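Local atomic coordinates of Non-reducing end beta-L-arabinofuranosidase (Bacteroides thetaiotaomicron, PDB entry 5MQO), a protein that probably acts as a glycoside hydrolase of family GH127, linked to aceric acidase activity in the breakdown of plant pectin by a gut bacterium. Residues A[250-255]-A[311-316]; A[277-282]-A[347-352]; A[418-421]-A[426-429]; A[472-477]-A[503-508]; A[655-658]-A[662-665]. All blocks are in the same frame, centred on the assembly; numbering follows the deposited sequence.

Interaction 1 of 5, residues A[250-255]-A[311-316]; sequences EMYRAT and YAETGE
A salt-bridge network of Glu250, Arg253 and Glu313 ties helix 243-255 to the end of helix 297-314 in the helical catalytic domain, consistent with the (alpha/alpha)6 barrel expected of GH127. With 9.1 Å between Arg253 CA and Glu313 CA, the span calls for long side chains. Arg253 CG lies anti to the carbonyl carbon (chi1 -77°), and the chain then runs extended to NE, bringing the guanidinium edge to the glutamate. NE donates to Glu313 OE2 at 2.7 Å, nearly straight at 163°, with the oxygen in the guanidinium plane and approached almost along its C-O axis. NH2 adds a weak bond to the same OE2 (3.2 Å). The two planes are 60° apart, and OE2 alone takes both N-H groups, the second weakly; Ser31 OG also bonds it. On the helix's own side, NH1 reaches back to Glu250 OE2, 3.0 Å away, while Asp309 forms a salt bridge with NH2; so many acids would probably stabilise the arginine's charge. Glu313 OE1 meets the edge of the Tyr252 ring, 3.6 Å from CE2, where weakly positive ring hydrogens suit an oxygen. Small Ala312 lets its CB sit beside NH2 without blocking the bridge. Tyr252 and Glu313 both touch helix 258-270, whereas Met251 packs on helix 212-230 and Glu250 on helix 192-208.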
# COMPACT_ATOMS: atom_id res chain seq x y z
N GLU A 250 -7.04 -16.33 5.32
CA GLU A 250 -7.10 -15.74 6.64
C GLU A 250 -8.13 -16.48 7.53
O GLU A 250 -7.97 -16.56 8.73
CB GLU A 250 -7.35 -14.24 6.56
CG GLU A 250 -6.86 -13.47 7.77
CD GLU A 250 -5.38 -13.65 8.06
OE1 GLU A 250 -5.02 -13.70 9.28
OE2 GLU A 250 -4.58 -13.73 7.10
N MET A 251 -9.17 -17.04 6.93
CA MET A 251 -10.12 -17.84 7.69
C MET A 251 -9.57 -19.17 8.11
O MET A 251 -9.88 -19.62 9.22
CB MET A 251 -11.41 -18.05 6.94
CG MET A 251 -12.42 -16.98 7.29
SD MET A 251 -13.14 -17.31 8.90
CE MET A 251 -14.19 -15.88 8.94
N TYR A 252 -8.76 -19.79 7.26
CA TYR A 252 -8.05 -21.02 7.67
C TYR A 252 -7.12 -20.72 8.83
O TYR A 252 -7.17 -21.38 9.85
CB TYR A 252 -7.25 -21.62 6.52
CG TYR A 252 -6.21 -22.63 6.92
CD1 TYR A 252 -6.56 -23.91 7.36
CD2 TYR A 252 -4.86 -22.32 6.81
CE1 TYR A 252 -5.58 -24.85 7.71
CE2 TYR A 252 -3.87 -23.24 7.15
CZ TYR A 252 -4.23 -24.51 7.60
OH TYR A 252 -3.21 -25.38 7.92
N ARG A 253 -6.31 -19.68 8.68
CA ARG A 253 -5.54 -19.13 9.78
C ARG A 253 -6.31 -18.92 11.06
O ARG A 253 -5.80 -19.23 12.12
CB ARG A 253 -4.87 -17.80 9.38
CG ARG A 253 -3.65 -18.04 8.50
CD ARG A 253 -3.22 -16.80 7.78
NE ARG A 253 -2.19 -17.11 6.82
CZ ARG A 253 -1.71 -16.23 5.94
NH1 ARG A 253 -2.17 -14.98 5.93
NH2 ARG A 253 -0.77 -16.59 5.07
N ALA A 254 -7.53 -18.39 10.96
CA ALA A 254 -8.35 -18.12 12.13
C ALA A 254 -9.11 -19.31 12.72
O ALA A 254 -9.53 -19.24 13.87
CB ALA A 254 -9.31 -16.99 11.84
N THR A 255 -9.33 -20.38 11.95
CA THR A 255 -10.16 -21.50 12.42
C THR A 255 -9.48 -22.86 12.45
O THR A 255 -9.96 -23.74 13.15
CB THR A 255 -11.39 -21.69 11.51
OG1 THR A 255 -10.96 -21.91 10.15
CG2 THR A 255 -12.32 -20.48 11.59
N TYR A 311 1.18 -19.92 -0.41
CA TYR A 311 2.56 -20.38 -0.25
C TYR A 311 2.97 -20.45 1.23
O TYR A 311 3.61 -21.40 1.64
CB TYR A 311 3.57 -19.55 -1.04
CG TYR A 311 4.95 -20.00 -0.72
CD1 TYR A 311 5.49 -21.14 -1.32
CD2 TYR A 311 5.69 -19.36 0.28
CE1 TYR A 311 6.76 -21.60 -0.97
CE2 TYR A 311 6.95 -19.81 0.64
CZ TYR A 311 7.48 -20.91 0.01
OH TYR A 311 8.71 -21.29 0.42
N ALA A 312 2.57 -19.45 2.01
CA ALA A 312 2.88 -19.42 3.45
C ALA A 312 2.47 -20.71 4.17
O ALA A 312 3.12 -21.09 5.14
CB ALA A 312 2.19 -18.25 4.12
N GLU A 313 1.38 -21.31 3.69
CA GLU A 313 0.81 -22.51 4.27
C GLU A 313 1.31 -23.78 3.62
O GLU A 313 1.54 -24.74 4.34
CB GLU A 313 -0.74 -22.46 4.21
CG GLU A 313 -1.37 -21.15 4.69
CD GLU A 313 -0.95 -20.74 6.11
OE1 GLU A 313 -0.67 -21.65 6.96
OE2 GLU A 313 -0.92 -19.51 6.39
N THR A 314 1.46 -23.81 2.29
CA THR A 314 1.80 -25.07 1.54
C THR A 314 3.29 -25.36 1.25
O THR A 314 3.65 -26.51 0.97
CB THR A 314 1.04 -25.16 0.18
OG1 THR A 314 1.57 -24.21 -0.76
CG2 THR A 314 -0.48 -24.95 0.36
N GLY A 315 4.12 -24.31 1.24
CA GLY A 315 5.54 -24.42 0.93
C GLY A 315 5.86 -24.94 -0.45
O GLY A 315 6.96 -25.42 -0.67
N GLU A 316 4.92 -24.82 -1.40
CA GLU A 316 5.11 -25.30 -2.77
C GLU A 316 6.08 -24.38 -3.49
O GLU A 316 5.73 -23.29 -3.86
CB GLU A 316 3.78 -25.35 -3.53
CG GLU A 316 3.83 -26.14 -4.87
CD GLU A 316 2.61 -25.89 -5.75
OE1 GLU A 316 1.68 -25.23 -5.22
OE2 GLU A 316 2.57 -26.35 -6.93

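Interaction 2 of 5, residues A[277-282]-A[347-352]; sequences GTDDNQ and GTSPDG
A type I turn running from Asp279 to Gln282, closed by a bond from Gln282 N to Asp279 O, faces the end of strand 347-349, and Asp279 CA comes to 6.7 Å from Ser349 CA. Both residues aim their CB atoms at the other segment. Ser349 holds OG anti to its backbone N (chi1 -173°), which carries the hydroxyl out to the aspartate, and OG donates its proton to Asp279 OD2 over 2.7 Å. The carboxylate is met on its anti side, the hydroxyl oxygen standing 29° out of the plane. Ser349 CB follows closely, 3.3 Å from Asp279 OD2. Pro350, which follows a cis peptide bond, brushes the site with CD 4.4 Å from Asp279 OD2. Aspartate suits the first turn position because its short carboxylate serves two directions, OD2 toward Ser349 and OD1 in a salt bridge with Arg284; separately, the backbone N of Asp279 bonds the side chain of Gln361 on the paired strand. Serine, small and able to donate, suits a place where its CB lies 3.9 Å from Asp279 CB. The contact is thus a single charge-assisted hydrogen bond with little apolar packing, and the nearby arginine would probably offset the aspartate's negative charge.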
# COMPACT_ATOMS: atom_id res chain seq x y z
N GLY A 277 -9.97 -17.69 -21.13
CA GLY A 277 -9.59 -16.73 -20.11
C GLY A 277 -8.83 -15.58 -20.77
O GLY A 277 -8.59 -15.58 -21.98
N THR A 278 -8.46 -14.59 -19.98
CA THR A 278 -7.91 -13.39 -20.52
C THR A 278 -6.71 -12.95 -19.71
O THR A 278 -6.64 -13.20 -18.52
CB THR A 278 -8.98 -12.27 -20.57
OG1 THR A 278 -9.68 -12.19 -19.34
CG2 THR A 278 -10.01 -12.56 -21.66
N ASP A 279 -5.74 -12.32 -20.38
CA ASP A 279 -4.64 -11.66 -19.68
C ASP A 279 -5.22 -10.67 -18.65
O ASP A 279 -4.77 -10.58 -17.53
CB ASP A 279 -3.74 -10.92 -20.68
CG ASP A 279 -3.00 -11.86 -21.64
OD1 ASP A 279 -2.98 -13.09 -21.37
OD2 ASP A 279 -2.43 -11.33 -22.65
N ASP A 280 -6.26 -9.97 -19.05
CA ASP A 280 -6.90 -8.96 -18.24
C ASP A 280 -7.40 -9.51 -16.92
O ASP A 280 -7.28 -8.83 -15.91
CB ASP A 280 -8.04 -8.32 -19.04
CG ASP A 280 -8.46 -7.00 -18.49
OD1 ASP A 280 -7.60 -6.16 -18.09
OD2 ASP A 280 -9.67 -6.77 -18.50
N ASN A 281 -7.91 -10.74 -16.91
CA ASN A 281 -8.21 -11.45 -15.64
C ASN A 281 -7.13 -12.47 -15.21
O ASN A 281 -7.42 -13.39 -14.42
CB ASN A 281 -9.60 -12.10 -15.69
CG ASN A 281 -10.04 -12.64 -14.32
OD1 ASN A 281 -9.88 -11.98 -13.27
ND2 ASN A 281 -10.57 -13.88 -14.32
N GLN A 282 -5.88 -12.27 -15.66
CA GLN A 282 -4.75 -13.16 -15.36
C GLN A 282 -5.13 -14.66 -15.43
O GLN A 282 -4.72 -15.45 -14.56
CB GLN A 282 -4.15 -12.85 -13.98
CG GLN A 282 -3.75 -11.41 -13.71
CD GLN A 282 -4.91 -10.43 -13.64
OE1 GLN A 282 -5.95 -10.70 -13.02
NE2 GLN A 282 -4.75 -9.27 -14.28
N GLY A 347 -6.04 -0.91 -23.39
CA GLY A 347 -4.98 -1.31 -24.31
C GLY A 347 -5.12 -2.74 -24.78
O GLY A 347 -6.20 -3.36 -24.66
N THR A 348 -4.02 -3.29 -25.30
CA THR A 348 -4.00 -4.66 -25.81
C THR A 348 -2.85 -5.44 -25.19
O THR A 348 -1.80 -4.87 -24.93
CB THR A 348 -3.85 -4.67 -27.34
OG1 THR A 348 -2.80 -3.77 -27.73
CG2 THR A 348 -5.11 -4.22 -27.99
N SER A 349 -3.07 -6.73 -24.96
CA SER A 349 -2.08 -7.69 -24.46
C SER A 349 -2.07 -8.99 -25.32
O SER A 349 -3.14 -9.56 -25.62
CB SER A 349 -2.39 -8.05 -23.02
OG SER A 349 -1.36 -8.84 -22.46
N PRO A 350 -0.91 -9.43 -25.80
CA PRO A 350 0.31 -8.64 -25.88
C PRO A 350 0.28 -7.45 -26.91
O PRO A 350 -0.61 -7.37 -27.78
CB PRO A 350 1.32 -9.68 -26.32
CG PRO A 350 0.54 -10.58 -27.22
CD PRO A 350 -0.85 -10.63 -26.66
N ASP A 351 1.29 -6.58 -26.80
CA ASP A 351 1.41 -5.32 -27.57
C ASP A 351 2.61 -5.41 -28.53
O ASP A 351 3.77 -5.29 -28.12
CB ASP A 351 1.59 -4.12 -26.61
CG ASP A 351 1.53 -2.75 -27.30
OD1 ASP A 351 1.39 -2.68 -28.52
OD2 ASP A 351 1.63 -1.73 -26.61
N GLY A 352 2.29 -5.63 -29.80
CA GLY A 352 3.26 -5.56 -30.90
C GLY A 352 4.14 -6.76 -31.09
O GLY A 352 5.12 -6.67 -31.80

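Interaction 3 of 5, residues A[418-421]-A[426-429]; sequences SGIS and KYFY
Tyr427 folds its side chain along Ile420, the two lying side by side and pointing the same way. With CG anti to the carbonyl carbon (chi1 -62°), its CB begins over the backbone of the facing segment, 3.6 Å from Gly419 O. CG passes the same carbonyl oxygen, and CD2 still lies by it while coming alongside Ile420 CG1. Tyr427 CE2 then sits 3.5 Å from Ile420 CG1, which stands over one face of the ring toward its rim in a CH-pi contact. Tyr427 CZ lies by CG1 too and 3.6 Å from Ile420 CD1. At the tip, Tyr427 OH ends 3.5 Å from Ile420 CD1. The longer arm of isoleucine suits this place: CG1 and CD1 follow the ring outward. Behind the pair the backbones form a single antiparallel bridge, Ile420 and Tyr427 being a non-hydrogen-bonded pair, as in a short hairpin. Phe428 N donates to Gly419 O on one flank (2.8 Å), and Ser421 N to Lys426 O on the other (2.7 Å). Inside that frame the CA-H groups of Tyr427 and Ile420 make weak contacts with Gly419 O and Lys426 O. Ser421 OG accepts from Lys426 N at 2.7 Å and also bonds Asp423 OD1, so a small hydroxyl grips both the facing backbone and the connecting turn. Phe428 turns its ring edge to Ser418 O, which lies 3.4 Å from CD2 and is hydrogen-bonded by Arg449, while the same ring meets Trp682. Helix 458-466 touches both Ile420 and Tyr427, and helix 50-69 touches Ile420.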
# COMPACT_ATOMS: atom_id res chain seq x y z
N SER A 418 -1.82 8.99 -1.10
CA SER A 418 -2.20 9.99 -2.12
C SER A 418 -3.67 9.90 -2.50
O SER A 418 -4.25 10.84 -3.02
CB SER A 418 -1.37 9.79 -3.38
OG SER A 418 -1.73 8.55 -3.96
N GLY A 419 -4.26 8.74 -2.26
CA GLY A 419 -5.64 8.49 -2.60
C GLY A 419 -6.70 9.22 -1.81
O GLY A 419 -7.88 9.18 -2.20
N ILE A 420 -6.30 9.87 -0.71
CA ILE A 420 -7.23 10.57 0.17
C ILE A 420 -6.71 11.98 0.37
O ILE A 420 -5.52 12.21 0.30
CB ILE A 420 -7.42 9.83 1.53
CG1 ILE A 420 -8.73 10.27 2.22
CG2 ILE A 420 -6.20 9.98 2.45
CD1 ILE A 420 -9.01 9.57 3.56
N SER A 421 -7.63 12.92 0.58
CA SER A 421 -7.31 14.32 0.91
C SER A 421 -6.66 14.45 2.30
O SER A 421 -6.69 13.52 3.11
CB SER A 421 -8.59 15.19 0.82
OG SER A 421 -9.67 14.65 1.58
N LYS A 426 -12.12 13.56 1.01
CA LYS A 426 -12.19 13.41 -0.44
C LYS A 426 -11.18 12.36 -0.93
O LYS A 426 -10.11 12.20 -0.34
CB LYS A 426 -12.00 14.77 -1.11
CG LYS A 426 -13.11 15.77 -0.79
CD LYS A 426 -12.82 17.16 -1.34
CE LYS A 426 -11.89 17.93 -0.42
NZ LYS A 426 -10.99 18.84 -1.19
N TYR A 427 -11.55 11.64 -2.00
CA TYR A 427 -10.77 10.53 -2.53
C TYR A 427 -10.45 10.61 -4.05
O TYR A 427 -11.24 11.10 -4.85
CB TYR A 427 -11.49 9.23 -2.23
CG TYR A 427 -11.65 8.95 -0.77
CD1 TYR A 427 -12.70 9.52 -0.04
CD2 TYR A 427 -10.78 8.09 -0.10
CE1 TYR A 427 -12.87 9.25 1.33
CE2 TYR A 427 -10.94 7.80 1.26
CZ TYR A 427 -11.98 8.38 1.98
OH TYR A 427 -12.14 8.11 3.32
N PHE A 428 -9.28 10.09 -4.42
CA PHE A 428 -8.95 9.82 -5.81
C PHE A 428 -9.28 8.38 -6.15
O PHE A 428 -8.94 7.48 -5.38
CB PHE A 428 -7.43 9.97 -6.09
CG PHE A 428 -6.97 11.36 -6.42
CD1 PHE A 428 -7.69 12.17 -7.30
CD2 PHE A 428 -5.78 11.83 -5.90
CE1 PHE A 428 -7.24 13.43 -7.61
CE2 PHE A 428 -5.35 13.10 -6.19
CZ PHE A 428 -6.07 13.90 -7.05
N TYR A 429 -9.83 8.18 -7.34
CA TYR A 429 -9.78 6.89 -8.02
C TYR A 429 -8.41 6.70 -8.74
O TYR A 429 -7.63 5.82 -8.35
CB TYR A 429 -10.93 6.77 -9.01
CG TYR A 429 -11.18 5.38 -9.58
CD1 TYR A 429 -11.73 4.35 -8.79
CD2 TYR A 429 -10.91 5.11 -10.92
CE1 TYR A 429 -11.99 3.09 -9.34
CE2 TYR A 429 -11.16 3.86 -11.46
CZ TYR A 429 -11.71 2.86 -10.68
OH TYR A 429 -11.94 1.63 -11.23

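Interaction 4 of 5, residues A[472-477]-A[503-508]; sequences YAYTLS and LVQETD
Leu503 is the first residue of its segment to meet Tyr474, whose ring reaches across between two strands that do not pair with each other. Leu503 CD1 lies 3.2 Å from Tyr474 OH and 3.8 Å from CZ, approaching the ring obliquely; a leucine gives an apolar wall beside the phenol. Two residues on, along the same side of the strand, Gln505 brings its amide to the hydroxyl. Its CG stands anti to the backbone N (chi1 177°), and the chain stays extended, so that OE1 comes to 2.7 Å from Tyr474 OH while CB lies 3.6 Å from that oxygen. The amide plane is turned 78° from the ring. Asn489 joins the cluster: its OD1 hydrogen-bonds the tyrosine hydroxyl, and its ND2 gives Gln505 OE1 a weak bond, so these buried polar ends are not left to apolar surroundings. Exchanging Tyr474 for a phenylalanine would probably leave Asn489 OD1 without its hydroxyl partner and Gln505 OE1 against ring carbon. Strand 474-477 runs between strands 37-38 and 480-483 of a mixed sheet, whereas strand 500-506 lies between 489-494 and 514-521 of a second, antiparallel sheet; the tyrosine bridges the two sheets.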
# COMPACT_ATOMS: atom_id res chain seq x y z
N TYR A 472 1.50 -2.31 10.18
CA TYR A 472 2.67 -2.54 9.33
C TYR A 472 4.04 -2.05 9.93
O TYR A 472 5.09 -2.17 9.29
CB TYR A 472 2.39 -1.88 7.95
CG TYR A 472 1.19 -2.51 7.25
CD1 TYR A 472 1.36 -3.65 6.47
CD2 TYR A 472 -0.11 -2.02 7.44
CE1 TYR A 472 0.28 -4.28 5.90
CE2 TYR A 472 -1.20 -2.65 6.86
CZ TYR A 472 -1.01 -3.78 6.08
OH TYR A 472 -2.06 -4.42 5.45
N ALA A 473 4.03 -1.55 11.17
CA ALA A 473 5.23 -0.91 11.72
C ALA A 473 6.28 -1.92 12.10
O ALA A 473 7.44 -1.68 11.86
CB ALA A 473 4.89 -0.03 12.90
N TYR A 474 5.86 -3.06 12.66
CA TYR A 474 6.80 -4.10 13.12
C TYR A 474 6.39 -5.49 12.64
O TYR A 474 5.23 -5.73 12.30
CB TYR A 474 6.86 -4.15 14.67
CG TYR A 474 7.20 -2.86 15.41
CD1 TYR A 474 8.53 -2.50 15.68
CD2 TYR A 474 6.19 -2.03 15.92
CE1 TYR A 474 8.85 -1.32 16.38
CE2 TYR A 474 6.50 -0.87 16.62
CZ TYR A 474 7.82 -0.52 16.84
OH TYR A 474 8.11 0.63 17.52
N THR A 475 7.33 -6.43 12.64
CA THR A 475 6.98 -7.84 12.66
C THR A 475 7.78 -8.54 13.73
O THR A 475 8.76 -7.99 14.26
CB THR A 475 7.31 -8.51 11.33
OG1 THR A 475 8.66 -8.18 10.98
CG2 THR A 475 6.35 -8.05 10.20
N LEU A 476 7.40 -9.77 14.02
CA LEU A 476 8.12 -10.61 14.99
C LEU A 476 8.65 -11.87 14.33
O LEU A 476 8.21 -12.25 13.24
CB LEU A 476 7.20 -11.02 16.14
CG LEU A 476 6.24 -9.97 16.71
CD1 LEU A 476 5.17 -10.64 17.56
CD2 LEU A 476 7.00 -8.91 17.50
N SER A 477 9.59 -12.50 15.03
CA SER A 477 10.01 -13.88 14.74
C SER A 477 10.57 -14.44 16.04
O SER A 477 10.61 -13.73 17.03
CB SER A 477 11.02 -13.95 13.59
OG SER A 477 12.30 -13.48 13.94
N LEU A 503 7.72 -1.09 24.16
CA LEU A 503 8.72 -0.10 23.79
C LEU A 503 8.09 1.18 23.23
O LEU A 503 6.92 1.23 22.91
CB LEU A 503 9.79 -0.72 22.87
CG LEU A 503 9.37 -1.35 21.54
CD1 LEU A 503 9.14 -0.32 20.44
CD2 LEU A 503 10.43 -2.35 21.09
N VAL A 504 8.90 2.22 23.20
CA VAL A 504 8.48 3.53 22.75
C VAL A 504 9.42 4.00 21.65
O VAL A 504 10.65 4.00 21.83
CB VAL A 504 8.47 4.56 23.90
CG1 VAL A 504 7.78 5.84 23.46
CG2 VAL A 504 7.74 3.98 25.09
N GLN A 505 8.83 4.38 20.52
CA GLN A 505 9.57 4.83 19.35
C GLN A 505 9.36 6.32 19.23
O GLN A 505 8.22 6.76 19.18
CB GLN A 505 9.04 4.11 18.10
CG GLN A 505 9.72 4.57 16.80
CD GLN A 505 9.75 3.50 15.71
OE1 GLN A 505 9.54 2.32 15.96
NE2 GLN A 505 10.04 3.91 14.52
N GLU A 506 10.45 7.08 19.19
CA GLU A 506 10.36 8.52 19.03
C GLU A 506 11.13 8.90 17.79
O GLU A 506 12.26 8.45 17.62
CB GLU A 506 10.94 9.23 20.25
CG GLU A 506 10.51 8.61 21.58
CD GLU A 506 10.90 9.47 22.77
OE1 GLU A 506 12.05 9.37 23.26
OE2 GLU A 506 10.03 10.26 23.20
N THR A 507 10.49 9.68 16.91
CA THR A 507 11.11 10.15 15.66
C THR A 507 10.19 11.12 14.92
O THR A 507 8.97 11.03 15.08
CB THR A 507 11.43 9.00 14.70
OG1 THR A 507 11.98 9.54 13.51
CG2 THR A 507 10.15 8.14 14.38
N ASP A 508 10.75 12.03 14.10
CA ASP A 508 9.90 12.94 13.31
C ASP A 508 9.79 12.46 11.86
O ASP A 508 9.31 13.18 10.99
CB ASP A 508 10.37 14.42 13.40
CG ASP A 508 9.27 15.45 12.93
OD1 ASP A 508 8.05 15.20 13.10
OD2 ASP A 508 9.63 16.53 12.38

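Interaction 5 of 5, residues A[655-658]-A[662-665]; sequences ESWE and YRPV
Arg663 reaches the backbone of Glu655 through a weak hydrogen bond, NH1 to Glu655 O at 3.2 Å. The Glu655 carboxylate adds a long ion pair, OE1 standing 3.7 Å from Arg663 NE; the oxygen lies well off the guanidinium plane, so charge attraction alone acts here. Arg663 CG sits between the backbone N and the carbonyl carbon (chi1 56°), and the chain bends at chi3, laying the guanidinium flat on the indole of Trp657. Glu655 CB rests over the opposite guanidinium face. The stacked groups have their centres 3.7 Å apart and planes at 14°, a cation-pi contact in which CZ lies over the six-membered ring. Arg663 NH1 sits 3.2 Å from Trp657 CE2, and CD makes a CH-pi contact with the six-membered ring. Arginine suits this place, its flat charged end lying on an indole while its edge serves a carbonyl. An alanine here has no guanidinium to cover the indole, and Trp657 would probably be freer to turn and the Glu655 carboxylate left without this positive partner. Trp657 and Arg663 also touch a crystal neighbour. Both segments belong to the exposed loop between antiparallel strands 640-651 and 670-678.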
# COMPACT_ATOMS: atom_id res chain seq x y z
N GLU A 655 8.03 30.34 -25.86
CA GLU A 655 7.30 30.52 -27.12
C GLU A 655 5.98 29.74 -27.03
O GLU A 655 5.95 28.69 -26.39
CB GLU A 655 8.11 29.99 -28.32
CG GLU A 655 9.51 30.59 -28.49
CD GLU A 655 10.09 30.36 -29.90
OE1 GLU A 655 10.15 29.20 -30.38
OE2 GLU A 655 10.48 31.38 -30.53
N SER A 656 4.92 30.23 -27.65
CA SER A 656 3.64 29.53 -27.57
C SER A 656 3.68 28.21 -28.37
O SER A 656 4.06 28.20 -29.55
CB SER A 656 2.47 30.38 -28.09
OG SER A 656 1.22 29.70 -27.91
N TRP A 657 3.24 27.14 -27.70
CA TRP A 657 3.07 25.82 -28.32
C TRP A 657 1.75 25.61 -29.12
O TRP A 657 1.53 24.54 -29.67
CB TRP A 657 3.25 24.72 -27.26
CG TRP A 657 4.69 24.42 -26.94
CD1 TRP A 657 5.38 24.75 -25.80
CD2 TRP A 657 5.61 23.75 -27.78
NE1 TRP A 657 6.67 24.30 -25.89
CE2 TRP A 657 6.84 23.68 -27.08
CE3 TRP A 657 5.51 23.16 -29.03
CZ2 TRP A 657 7.95 23.08 -27.60
CZ3 TRP A 657 6.63 22.54 -29.56
CH2 TRP A 657 7.84 22.51 -28.83
N GLU A 658 0.89 26.61 -29.21
CA GLU A 658 -0.31 26.53 -30.05
C GLU A 658 -0.02 26.14 -31.52
O GLU A 658 0.68 26.85 -32.23
CB GLU A 658 -1.06 27.85 -29.99
CG GLU A 658 -1.87 28.03 -28.71
CD GLU A 658 -3.14 27.18 -28.70
OE1 GLU A 658 -3.96 27.39 -29.63
OE2 GLU A 658 -3.31 26.30 -27.80
N TYR A 662 6.97 20.34 -33.55
CA TYR A 662 8.44 20.39 -33.52
C TYR A 662 8.98 21.79 -33.82
O TYR A 662 8.49 22.48 -34.71
CB TYR A 662 8.99 19.41 -34.54
CG TYR A 662 8.44 18.02 -34.38
CD1 TYR A 662 8.59 17.32 -33.18
CD2 TYR A 662 7.78 17.39 -35.42
CE1 TYR A 662 8.11 16.03 -33.02
CE2 TYR A 662 7.27 16.09 -35.27
CZ TYR A 662 7.45 15.42 -34.06
OH TYR A 662 6.98 14.14 -33.92
N ARG A 663 9.97 22.24 -33.07
CA ARG A 663 10.61 23.53 -33.37
C ARG A 663 12.05 23.59 -32.86
O ARG A 663 12.47 22.75 -32.07
CB ARG A 663 9.82 24.65 -32.73
CG ARG A 663 9.64 24.45 -31.24
CD ARG A 663 8.95 25.61 -30.56
NE ARG A 663 9.47 25.71 -29.19
CZ ARG A 663 8.79 26.16 -28.14
NH1 ARG A 663 7.52 26.58 -28.25
NH2 ARG A 663 9.40 26.17 -26.96
N PRO A 664 12.80 24.59 -33.31
CA PRO A 664 14.13 24.84 -32.81
C PRO A 664 14.19 25.06 -31.30
O PRO A 664 13.41 25.86 -30.74
CB PRO A 664 14.52 26.13 -33.52
CG PRO A 664 13.86 25.99 -34.84
CD PRO A 664 12.58 25.24 -34.61
N VAL A 665 15.15 24.36 -30.69
CA VAL A 665 15.38 24.37 -29.26
C VAL A 665 15.58 25.81 -28.87
O VAL A 665 16.35 26.50 -29.50
CB VAL A 665 16.66 23.60 -28.88
CG1 VAL A 665 17.00 23.77 -27.41
CG2 VAL A 665 16.51 22.12 -29.17

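In the fold
Interactions 3 and 4 are buried, interactions 1 and 2 partly so, and interaction 5 lies at the surface, its centre about 40 Å from the centre of the chain. Chemistry changes with place: ion pairs join two helices in interaction 1, one hydroxyl-carboxylate bond links a turn to a strand end in interaction 2, and backbone bonds with CH-pi packing close a short loop in interaction 3. Interaction 4 bridges two sheets through a tyrosine, whereas interaction 5 folds an exposed loop on itself by stacking. Interactions 1 to 3 lie within the GH127 catalytic range. Helix 297-314, which carries 311-314 of interaction 1, also packs on the turn of interaction 2, although their centres are about 30 Å apart.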